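Local coordinates for protein histone-lysine N-methyltransferase SETMAR (Homo sapiens, PDB 3F2K) that methylates histone H3, binds DNA through its mariner transposase region, and takes part in double-strand break repair, at residues Cys37-Ile42 with Arg133-Gln138; Glu99-Glu104 with Leu127-Ala132. All coordinates share one frame; numbering follows the deposited sequence. Where two conformers were deposited one is given.

How the contacts relate
From the N terminus, helix 8-27 leads to strand 34-43, which carries the first half of contact 1. The chain then runs through strands 72-80 and 83-89 to helix 98-115, which opens contact 2. Contact 2 closes its loop when strand 126-128 and the turn after it come back against this helix. Contact 1 closes straight afterwards, at the short helix 133-136, so contact 2 is nested inside its loop. Strands 34-43 and 126-128 are parallel neighbours in the sheet. D38 of contact 1 and D130 of contact 2 bind the same magnesium ion. H135 of contact 1 stacks on Y101 of contact 2, tying helix 98-115 to the magnesium site at the adjacent inner strands 34-43 and 126-128.

Contact 1 of 2, residues Cys37-Ile42 with Arg133-Gln138; sequences CDEKWI and RPHVAQ. With MG (magnesium ion), chain D.
E39 and H135 meet beside the magnesium site of the RNase H-like transposase domain. They join strand 34-43 to the short helix 133-136. The tight part is one short bond. H135 NE2 donates to E39 OE2 at 2.6 Å, with an N-H...O angle of 175°. The acceptor lies in the imidazole plane and uses its syn lone pair. The carboxylate lies at the edge of the ring, and their planes are 27° apart. A bend in the glutamate chain (chi2 87°) turns the carboxylate toward the ring. On the far edge of the imidazole, ND1 is hydrogen-bonded to the backbone O of D130, which fixes the rotation of the ring.

The metal side is not packed by side chains from the helix. Ordered, magnesium-bound waters occupy it. D38 OD1 binds magnesium at 2.2 Å, and D130 supplies the other protein ligand. Four waters complete the six ligands. D38 OD2 takes a hydrogen bond from water 1 and another from N165 ND2. The backbone O of E39 accepts from water 3. E39 is therefore second shell to the metal: its OE1 accepts a hydrogen bond from magnesium-bound water 2, with 2.6 Å between E39 OE1 and the water oxygen.

Contact 2 of 2, residues Glu99-Glu104 with Leu127-Ala132; sequences EKYAQE and LLHDNA. With MG (magnesium ion), chain D.
Y101 and H129 meet rim to rim, with neither ring over the face of the other. Their centroids are 5.8 Å apart and the planes differ by 21°. Y101 CE2 lies at the edge of the imidazole, in its plane, 3.6 Å from H129 CD2. The tyrosine reaches across because CG is anti to the backbone N (chi1 -168°), which carries the ring off helix 98-115 toward the loop after strand 126-128. Both residues are buried.

Around this pair is a shell of side chains. L127 CD2 covers one face of H129, 3.5 Å above the ring plane and offset toward the rim. H135 joins the two rings, so three aromatic groups pack together. W78 adds a further ring beside Y101.

D130, the residue after H129, turns to the metal. Its OD2 binds magnesium at 2.0 Å. Its OD1 accepts from metal-bound water 2 and, in an Asx turn, from the backbone N of A132 (3.2 Å). That N-H comes from above the carboxylate plane, 44° out of it. The two bonds to OD1 limit how the carboxylate can rotate.

On helix 98-115, K100 NZ forms a salt bridge with E104 OE2 one turn on, at 2.8 Å. E104 OE1 is hydrogen-bonded to H86 and S88, which ties the helix to strand 83-89.

D130 lies just past strand 126-128, which runs parallel to the middle strand 34-43, and shares the magnesium with D38 as an adjacent ligand. These are the first two aspartates of the DDE/D site of RNase H-like transposases, whose third acidic residue is an asparagine in SETMAR.

Contact 1 of 2, residues Cys37-Ile42 with Arg133-Gln138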
loop_
_atom_site.group_PDB
_atom_site.type_symbol
_atom_site.label_atom_id
_atom_site.label_comp_id
_atom_site.label_asym_id
_atom_site.label_seq_id
_atom_site.Cartn_x
_atom_site.Cartn_y
_atom_site.Cartn_z
ATOM N N CYS A 37 1.940 -0.919 0.458
ATOM C CA CYS A 37 2.063 -0.022 -0.688
ATOM C C CYS A 37 0.929 -0.226 -1.640
ATOM O O CYS A 37 0.176 -1.188 -1.494
ATOM C CB CYS A 37 3.369 -0.312 -1.420
ATOM S SG CYS A 37 3.404 -1.882 -2.273
ATOM N N ASP A 38 0.868 0.677 -2.619
ATOM C CA ASP A 38 -0.008 0.560 -3.761
ATOM C C ASP A 38 0.386 1.631 -4.762
ATOM O O ASP A 38 1.016 2.671 -4.435
ATOM C CB ASP A 38 -1.517 0.702 -3.377
ATOM C CG ASP A 38 -2.460 0.059 -4.434
ATOM O OD1 ASP A 38 -1.960 -0.786 -5.220
ATOM O OD2 ASP A 38 -3.649 0.401 -4.431
ATOM N N GLU A 39 -0.089 1.396 -5.959
ATOM C CA GLU A 39 0.107 2.302 -7.107
ATOM C C GLU A 39 -1.216 3.049 -7.316
ATOM O O GLU A 39 -2.334 2.498 -7.138
ATOM C CB GLU A 39 0.482 1.471 -8.351
ATOM C CG GLU A 39 1.933 0.859 -8.368
ATOM C CD GLU A 39 2.021 -0.523 -7.659
ATOM O OE1 GLU A 39 1.010 -1.006 -7.133
ATOM O OE2 GLU A 39 3.116 -1.121 -7.705
ATOM N N LYS A 40 -1.093 4.308 -7.710
ATOM C CA LYS A 40 -2.271 5.056 -8.182
ATOM C C LYS A 40 -1.911 6.019 -9.331
ATOM O O LYS A 40 -0.909 6.704 -9.295
ATOM C CB LYS A 40 -2.886 5.850 -7.005
ATOM C CG LYS A 40 -3.889 6.927 -7.367
ATOM C CD LYS A 40 -4.517 7.510 -6.131
ATOM C CE LYS A 40 -5.438 8.666 -6.501
ATOM N NZ LYS A 40 -6.653 7.968 -6.969
ATOM N N TRP A 41 -2.759 6.055 -10.350
ATOM C CA TRP A 41 -2.704 7.172 -11.314
ATOM C C TRP A 41 -3.354 8.471 -10.791
ATOM O O TRP A 41 -4.574 8.520 -10.476
ATOM C CB TRP A 41 -3.342 6.735 -12.664
ATOM C CG TRP A 41 -2.546 5.687 -13.372
ATOM C CD1 TRP A 41 -2.758 4.348 -13.347
ATOM C CD2 TRP A 41 -1.353 5.894 -14.156
ATOM N NE1 TRP A 41 -1.790 3.706 -14.075
ATOM C CE2 TRP A 41 -0.923 4.631 -14.594
ATOM C CE3 TRP A 41 -0.628 7.027 -14.545
ATOM C CZ2 TRP A 41 0.226 4.462 -15.411
ATOM C CZ3 TRP A 41 0.504 6.871 -15.346
ATOM C CH2 TRP A 41 0.934 5.596 -15.755
ATOM N N ILE A 42 -2.540 9.512 -10.711
ATOM C CA ILE A 42 -2.985 10.822 -10.264
ATOM C C ILE A 42 -3.246 11.633 -11.578
ATOM O O ILE A 42 -2.322 11.865 -12.353
ATOM C CB ILE A 42 -1.940 11.557 -9.497
ATOM C CG1 ILE A 42 -1.727 10.915 -8.110
ATOM C CG2 ILE A 42 -2.336 13.115 -9.377
ATOM C CD1 ILE A 42 -0.716 11.635 -7.259
ATOM N N ARG A 133 0.917 -7.664 -11.502
ATOM C CA ARG A 133 1.905 -8.637 -12.015
ATOM C C ARG A 133 3.367 -8.403 -11.537
ATOM O O ARG A 133 4.019 -9.368 -11.124
ATOM C CB ARG A 133 1.851 -8.730 -13.535
ATOM C CG ARG A 133 0.447 -9.196 -13.981
ATOM C CD ARG A 133 0.480 -9.548 -15.448
ATOM N NE ARG A 133 1.512 -10.559 -15.685
ATOM C CZ ARG A 133 1.622 -11.258 -16.814
ATOM N NH1 ARG A 133 0.725 -11.044 -17.791
ATOM N NH2 ARG A 133 2.616 -12.157 -16.957
ATOM N N PRO A 134 3.825 -7.167 -11.529
ATOM C CA PRO A 134 5.203 -6.981 -11.070
ATOM C C PRO A 134 5.460 -7.398 -9.614
ATOM O O PRO A 134 6.630 -7.694 -9.236
ATOM C CB PRO A 134 5.377 -5.481 -11.152
ATOM C CG PRO A 134 4.448 -5.070 -12.302
ATOM C CD PRO A 134 3.218 -5.863 -11.918
ATOM N N HIS A 135 4.394 -7.368 -8.797
ATOM C CA HIS A 135 4.507 -7.603 -7.351
ATOM C C HIS A 135 4.779 -9.040 -7.070
ATOM O O HIS A 135 5.323 -9.426 -5.993
ATOM C CB HIS A 135 3.165 -7.225 -6.663
ATOM C CG HIS A 135 2.883 -5.732 -6.632
ATOM N ND1 HIS A 135 1.821 -5.203 -5.922
ATOM C CD2 HIS A 135 3.455 -4.693 -7.274
ATOM C CE1 HIS A 135 1.789 -3.895 -6.085
ATOM N NE2 HIS A 135 2.746 -3.552 -6.931
ATOM N N VAL A 136 4.396 -9.892 -8.015
ATOM C CA VAL A 136 4.362 -11.320 -7.772
ATOM C C VAL A 136 5.302 -12.112 -8.748
ATOM O O VAL A 136 5.266 -13.325 -8.752
ATOM C CB VAL A 136 2.882 -11.907 -7.728
ATOM C CG1 VAL A 136 2.071 -11.182 -6.563
ATOM C CG2 VAL A 136 2.166 -11.782 -9.061
ATOM N N ALA A 137 6.099 -11.385 -9.513
ATOM C CA ALA A 137 7.000 -11.988 -10.504
ATOM C C ALA A 137 8.447 -11.901 -9.979
ATOM O O ALA A 137 8.690 -11.294 -8.939
ATOM C CB ALA A 137 6.879 -11.243 -11.802
ATOM N N GLN A 138 9.353 -12.586 -10.669
ATOM C CA GLN A 138 10.773 -12.361 -10.490
ATOM C C GLN A 138 11.115 -11.108 -11.355
ATOM O O GLN A 138 10.531 -10.911 -12.480
ATOM C CB GLN A 138 11.535 -13.609 -10.966
ATOM C CG GLN A 138 11.391 -14.853 -10.122
ATOM C CD GLN A 138 11.848 -14.709 -8.661
ATOM O OE1 GLN A 138 12.348 -13.637 -8.237
ATOM N NE2 GLN A 138 11.691 -15.827 -7.883
HETATM MG MG MG D . -2.985 -1.850 -6.845
HETATM O O HOH W 1 -4.906 -1.297 -5.913
HETATM O O HOH W 2 -1.093 -2.487 -7.668
HETATM O O HOH W 3 -2.835 -0.136 -7.937
HETATM O O HOH W 4 -3.948 -2.859 -8.492
#

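Contact 2 of 2, residues Glu99-Glu104 with Leu127-Ala132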
loop_
_atom_site.group_PDB
_atom_site.type_symbol
_atom_site.label_atom_id
_atom_site.label_comp_id
_atom_site.label_asym_id
_atom_site.label_seq_id
_atom_site.Cartn_x
_atom_site.Cartn_y
_atom_site.Cartn_z
ATOM N N GLU A 99 11.219 -5.812 -12.741
ATOM C CA GLU A 99 12.602 -5.353 -12.610
ATOM C C GLU A 99 12.611 -3.988 -11.907
ATOM O O GLU A 99 13.387 -3.747 -10.977
ATOM C CB GLU A 99 13.355 -5.298 -13.979
ATOM C CG GLU A 99 13.695 -6.704 -14.485
ATOM C CD GLU A 99 12.559 -7.336 -15.330
ATOM O OE1 GLU A 99 11.469 -6.723 -15.534
ATOM O OE2 GLU A 99 12.774 -8.418 -15.871
ATOM N N LYS A 100 11.747 -3.110 -12.355
ATOM C CA LYS A 100 11.647 -1.752 -11.793
ATOM C C LYS A 100 11.164 -1.868 -10.332
ATOM O O LYS A 100 11.623 -1.134 -9.476
ATOM C CB LYS A 100 10.615 -0.960 -12.632
ATOM C CG LYS A 100 10.205 0.406 -12.061
ATOM C CD LYS A 100 11.467 1.112 -11.669
ATOM C CE LYS A 100 11.439 2.544 -12.079
ATOM N NZ LYS A 100 10.978 3.352 -10.905
ATOM N N TYR A 101 10.139 -2.681 -10.119
ATOM C CA TYR A 101 9.549 -2.799 -8.744
ATOM C C TYR A 101 10.588 -3.369 -7.789
ATOM O O TYR A 101 10.650 -2.889 -6.621
ATOM C CB TYR A 101 8.322 -3.652 -8.784
ATOM C CG TYR A 101 7.473 -3.653 -7.564
ATOM C CD1 TYR A 101 6.684 -2.529 -7.246
ATOM C CD2 TYR A 101 7.404 -4.790 -6.761
ATOM C CE1 TYR A 101 5.828 -2.542 -6.175
ATOM C CE2 TYR A 101 6.541 -4.818 -5.615
ATOM C CZ TYR A 101 5.758 -3.680 -5.358
ATOM O OH TYR A 101 4.895 -3.671 -4.249
ATOM N N ALA A 102 11.416 -4.322 -8.248
ATOM C CA ALA A 102 12.539 -4.818 -7.412
ATOM C C ALA A 102 13.538 -3.714 -6.961
ATOM O O ALA A 102 13.931 -3.678 -5.772
ATOM C CB ALA A 102 13.270 -6.045 -8.078
ATOM N N GLN A 103 13.894 -2.816 -7.890
ATOM C CA GLN A 103 14.786 -1.688 -7.608
ATOM C C GLN A 103 14.109 -0.724 -6.641
ATOM O O GLN A 103 14.743 -0.196 -5.727
ATOM C CB GLN A 103 15.191 -0.985 -8.903
ATOM C CG GLN A 103 16.132 -1.857 -9.720
ATOM C CD GLN A 103 17.363 -2.316 -8.883
ATOM O OE1 GLN A 103 17.646 -3.527 -8.753
ATOM N NE2 GLN A 103 18.043 -1.343 -8.254
ATOM N N GLU A 104 12.791 -0.565 -6.780
ATOM C CA GLU A 104 12.046 0.292 -5.863
ATOM C C GLU A 104 12.021 -0.264 -4.444
ATOM O O GLU A 104 12.132 0.500 -3.465
ATOM C CB GLU A 104 10.622 0.471 -6.397
ATOM C CG GLU A 104 10.591 1.495 -7.604
ATOM C CD GLU A 104 11.089 2.934 -7.284
ATOM O OE1 GLU A 104 10.811 3.503 -6.207
ATOM O OE2 GLU A 104 11.749 3.544 -8.169
ATOM N N LEU A 127 5.624 -7.466 4.018
ATOM C CA LEU A 127 5.084 -6.562 3.001
ATOM C C LEU A 127 3.644 -6.973 2.689
ATOM O O LEU A 127 3.360 -8.186 2.482
ATOM C CB LEU A 127 5.958 -6.621 1.731
ATOM C CG LEU A 127 5.424 -5.781 0.603
ATOM C CD1 LEU A 127 5.388 -4.249 0.966
ATOM C CD2 LEU A 127 6.335 -6.010 -0.605
ATOM N N LEU A 128 2.740 -5.969 2.680
ATOM C CA LEU A 128 1.337 -6.174 2.249
ATOM C C LEU A 128 1.158 -5.372 0.974
ATOM O O LEU A 128 1.204 -4.150 0.966
ATOM C CB LEU A 128 0.429 -5.565 3.325
ATOM C CG LEU A 128 -1.107 -5.614 3.129
ATOM C CD1 LEU A 128 -1.569 -6.806 2.464
ATOM C CD2 LEU A 128 -1.756 -5.243 4.574
ATOM N N HIS A 129 0.956 -6.099 -0.113
ATOM C CA HIS A 129 0.753 -5.490 -1.388
ATOM C C HIS A 129 -0.167 -6.398 -2.234
ATOM O O HIS A 129 -0.330 -7.577 -1.950
ATOM C CB HIS A 129 2.104 -5.126 -2.110
ATOM C CG HIS A 129 2.980 -6.258 -2.572
ATOM N ND1 HIS A 129 2.857 -7.593 -2.219
ATOM C CD2 HIS A 129 4.103 -6.195 -3.343
ATOM C CE1 HIS A 129 3.839 -8.289 -2.777
ATOM N NE2 HIS A 129 4.591 -7.466 -3.474
ATOM N N ASP A 130 -0.739 -5.817 -3.269
ATOM C CA ASP A 130 -1.741 -6.541 -4.057
ATOM C C ASP A 130 -1.065 -7.407 -5.124
ATOM O O ASP A 130 0.177 -7.469 -5.201
ATOM C CB ASP A 130 -2.855 -5.590 -4.573
ATOM C CG ASP A 130 -2.377 -4.583 -5.608
ATOM O OD1 ASP A 130 -1.353 -4.814 -6.304
ATOM O OD2 ASP A 130 -3.082 -3.537 -5.781
ATOM N N ASN A 131 -1.864 -8.131 -5.894
ATOM C CA ASN A 131 -1.279 -9.084 -6.829
ATOM C C ASN A 131 -0.993 -8.551 -8.227
ATOM O O ASN A 131 -0.975 -9.339 -9.193
ATOM C CB ASN A 131 -2.188 -10.298 -6.880
ATOM C CG ASN A 131 -3.456 -10.045 -7.696
ATOM O OD1 ASN A 131 -3.715 -8.921 -8.192
ATOM N ND2 ASN A 131 -4.221 -11.101 -7.898
ATOM N N ALA A 132 -0.801 -7.245 -8.368
ATOM C CA ALA A 132 -0.357 -6.649 -9.639
ATOM C C ALA A 132 0.817 -7.489 -10.186
ATOM O O ALA A 132 1.628 -8.003 -9.401
ATOM C CB ALA A 132 0.041 -5.192 -9.495
HETATM MG MG MG D . -2.985 -1.850 -6.845
HETATM O O HOH W 2 -1.093 -2.487 -7.668
HETATM O O HOH W 4 -3.948 -2.859 -8.492
HETATM O O HOH W 3 -2.835 -0.136 -7.937
HETATM O O HOH W 1 -4.906 -1.297 -5.913
#